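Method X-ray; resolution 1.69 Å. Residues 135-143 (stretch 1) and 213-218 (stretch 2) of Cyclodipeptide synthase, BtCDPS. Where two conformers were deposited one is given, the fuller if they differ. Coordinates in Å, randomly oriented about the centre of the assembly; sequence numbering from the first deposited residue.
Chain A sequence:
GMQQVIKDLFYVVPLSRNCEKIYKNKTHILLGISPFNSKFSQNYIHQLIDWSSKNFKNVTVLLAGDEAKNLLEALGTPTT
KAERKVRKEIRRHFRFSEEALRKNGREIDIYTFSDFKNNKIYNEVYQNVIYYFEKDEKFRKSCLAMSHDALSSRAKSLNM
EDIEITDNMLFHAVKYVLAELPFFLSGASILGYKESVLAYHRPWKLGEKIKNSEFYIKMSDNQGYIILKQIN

Stretch 1, residues 135-143: KDEKFRKSC
Stretch 2 213-218: SEFYIK

The first turns of a helix and an irregular loop segment meet around one phenylalanine. Stretch 1 is helical from E137 to C143 (phi/psi near -60/-40), with i to i+4 bonds starting at R140 N to D136 O, 2.8 Å. D136 itself leaves helical geometry (-114/103); with chi1 t its OD1 caps the helix by accepting from K138 N at 2.9 Å. Stretch 2 has no regular structure: E214 at -92/-6, F215 extended at -140/163, Y216 at -75/-20, I217 at -68/126. The register is set by F139 and F215, whose CA atoms lie 7.0 Å apart.

The apolar contact is built on F215 (chi1 m, chi2 -83°), which points toward the helix and brings CE1 to 3.5 Å from F139 CA. F139 (chi1 t, chi2 70°) leaves its backbone sideways and turns its ring edge to the F215 face, centroids 5.4 Å apart and planes at 74°; F139 CB lies 3.8 Å from F215 CD1. I217, m at both chi angles, covers one face of the F139 ring, its CG1 4.1 Å from the centroid. Flat rings and a branched aliphatic chain thus pack in a buried layer. Small S142 borders it, OG 4.0 Å from F215 CZ.

The charged contact lies farther out. K138, t through chi3 and p at chi4, lays CG 3.7 Å from F215 CE1 and carries NZ to E214 OE1, a 3.1 Å salt bridge in which the ammonium donates. A long aliphatic stem suits this place because it can line the ring before reaching the carboxylate.

Water completes the joint at D136. Its OD2, 3.6 Å from F215 CD1 at the ring edge, accepts from two waters at 2.8 and 2.7 Å; the first also donates to E214 O (2.7 Å), the second accepts from Y216 N (3.0 Å). One carboxylate therefore both caps the helix and anchors the loop backbone.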

# COMPACT_ATOMS: atom_id res chain seq x y z
N LYS A 135 2.18 -18.67 13.13
CA LYS A 135 2.04 -19.08 14.52
C LYS A 135 0.83 -18.49 15.23
O LYS A 135 0.43 -19.03 16.27
CB LYS A 135 3.30 -18.69 15.32
CG LYS A 135 4.59 -19.37 14.85
CD LYS A 135 4.65 -20.82 15.28
CE LYS A 135 5.97 -21.46 14.86
NZ LYS A 135 6.08 -22.86 15.36
N ASP A 136 0.26 -17.38 14.76
CA ASP A 136 -0.90 -16.75 15.41
C ASP A 136 -2.09 -16.87 14.47
O ASP A 136 -2.22 -16.08 13.53
CB ASP A 136 -0.64 -15.29 15.78
CG ASP A 136 -1.86 -14.63 16.44
OD1 ASP A 136 -2.88 -15.31 16.63
OD2 ASP A 136 -1.79 -13.43 16.80
N GLU A 137 -3.00 -17.81 14.77
CA GLU A 137 -4.16 -18.02 13.91
C GLU A 137 -4.98 -16.75 13.75
O GLU A 137 -5.60 -16.54 12.70
CB GLU A 137 -5.05 -19.13 14.49
CG GLU A 137 -6.25 -19.48 13.60
CD GLU A 137 -7.43 -18.55 13.80
OE1 GLU A 137 -7.50 -17.91 14.87
OE2 GLU A 137 -8.28 -18.43 12.88
N LYS A 138 -5.02 -15.90 14.77
CA LYS A 138 -5.78 -14.65 14.69
C LYS A 138 -5.15 -13.70 13.68
O LYS A 138 -5.85 -13.10 12.86
CB LYS A 138 -5.85 -14.00 16.07
CG LYS A 138 -6.68 -12.73 16.16
CD LYS A 138 -6.50 -12.13 17.56
CE LYS A 138 -7.08 -10.73 17.66
NZ LYS A 138 -8.57 -10.75 17.71
N PHE A 139 -3.83 -13.58 13.70
CA PHE A 139 -3.15 -12.74 12.72
C PHE A 139 -3.26 -13.35 11.32
O PHE A 139 -3.51 -12.63 10.34
CB PHE A 139 -1.68 -12.58 13.12
CG PHE A 139 -0.92 -11.65 12.25
CD1 PHE A 139 -1.17 -10.28 12.28
CD2 PHE A 139 0.07 -12.14 11.39
CE1 PHE A 139 -0.44 -9.41 11.48
CE2 PHE A 139 0.79 -11.26 10.58
CZ PHE A 139 0.53 -9.91 10.63
N ARG A 140 -3.09 -14.66 11.22
CA ARG A 140 -3.26 -15.36 9.94
C ARG A 140 -4.63 -15.08 9.36
O ARG A 140 -4.76 -14.77 8.16
CB ARG A 140 -3.04 -16.86 10.17
CG ARG A 140 -2.95 -17.76 8.93
CD ARG A 140 -2.80 -19.19 9.43
NE ARG A 140 -2.69 -20.21 8.39
CZ ARG A 140 -1.54 -20.61 7.86
NH1 ARG A 140 -0.39 -20.07 8.25
NH2 ARG A 140 -1.53 -21.56 6.94
N LYS A 141 -5.68 -15.15 10.18
CA LYS A 141 -7.03 -14.90 9.71
C LYS A 141 -7.16 -13.49 9.14
O LYS A 141 -7.78 -13.30 8.09
CB LYS A 141 -8.02 -15.13 10.85
CG LYS A 141 -9.48 -15.08 10.48
CD LYS A 141 -10.35 -15.48 11.69
CE LYS A 141 -11.85 -15.41 11.37
NZ LYS A 141 -12.33 -14.02 11.12
N SER A 142 -6.58 -12.49 9.82
CA SER A 142 -6.66 -11.11 9.32
C SER A 142 -5.90 -10.94 8.02
O SER A 142 -6.34 -10.21 7.12
CB SER A 142 -6.11 -10.15 10.37
OG SER A 142 -7.07 -9.91 11.37
N CYS A 143 -4.73 -11.57 7.91
CA CYS A 143 -3.98 -11.49 6.66
C CYS A 143 -4.75 -12.13 5.51
O CYS A 143 -4.78 -11.59 4.41
CB CYS A 143 -2.61 -12.15 6.79
SG CYS A 143 -1.47 -11.27 7.90
N SER A 213 -4.10 -3.12 19.98
CA SER A 213 -3.14 -3.97 20.72
C SER A 213 -3.55 -5.44 20.74
O SER A 213 -3.42 -6.12 21.77
CB SER A 213 -2.93 -3.45 22.14
OG SER A 213 -2.71 -2.06 22.14
N GLU A 214 -4.04 -5.95 19.61
CA GLU A 214 -4.54 -7.31 19.52
C GLU A 214 -3.49 -8.33 19.08
O GLU A 214 -3.78 -9.53 19.09
CB GLU A 214 -5.75 -7.35 18.57
CG GLU A 214 -6.99 -6.64 19.17
CD GLU A 214 -8.19 -6.66 18.26
OE1 GLU A 214 -8.35 -7.63 17.49
OE2 GLU A 214 -8.99 -5.71 18.32
N PHE A 215 -2.28 -7.89 18.72
CA PHE A 215 -1.24 -8.80 18.24
C PHE A 215 0.11 -8.41 18.81
O PHE A 215 0.31 -7.29 19.27
CB PHE A 215 -1.11 -8.78 16.71
CG PHE A 215 -2.40 -8.94 15.98
CD1 PHE A 215 -2.93 -10.20 15.78
CD2 PHE A 215 -3.06 -7.84 15.47
CE1 PHE A 215 -4.11 -10.36 15.09
CE2 PHE A 215 -4.25 -8.00 14.78
CZ PHE A 215 -4.77 -9.27 14.59
N TYR A 216 1.05 -9.35 18.72
CA TYR A 216 2.44 -9.02 18.98
C TYR A 216 3.04 -8.23 17.83
O TYR A 216 4.03 -7.54 18.03
CB TYR A 216 3.25 -10.28 19.28
CG TYR A 216 2.90 -10.86 20.63
CD1 TYR A 216 3.01 -10.09 21.78
CD2 TYR A 216 2.45 -12.16 20.75
CE1 TYR A 216 2.69 -10.61 23.02
CE2 TYR A 216 2.13 -12.69 21.99
CZ TYR A 216 2.24 -11.90 23.12
OH TYR A 216 1.92 -12.40 24.36
N ILE A 217 2.43 -8.31 16.64
CA ILE A 217 2.75 -7.39 15.55
C ILE A 217 2.29 -5.99 15.92
O ILE A 217 1.11 -5.78 16.24
CB ILE A 217 2.09 -7.85 14.24
CG1 ILE A 217 2.75 -9.12 13.70
CG2 ILE A 217 2.09 -6.73 13.18
CD1 ILE A 217 3.99 -8.86 12.90
N LYS A 218 3.20 -5.02 15.85
CA LYS A 218 2.90 -3.62 16.13
C LYS A 218 3.40 -2.73 15.00
O LYS A 218 4.39 -3.05 14.33
CB LYS A 218 3.58 -3.14 17.43
CG LYS A 218 2.95 -3.62 18.72
CD LYS A 218 3.69 -3.03 19.91
CE LYS A 218 3.42 -1.54 20.04
NZ LYS A 218 3.56 -1.08 21.45
O HOH W 1 -2.91 -12.10 18.98
O HOH W 2 0.31 -12.15 18.03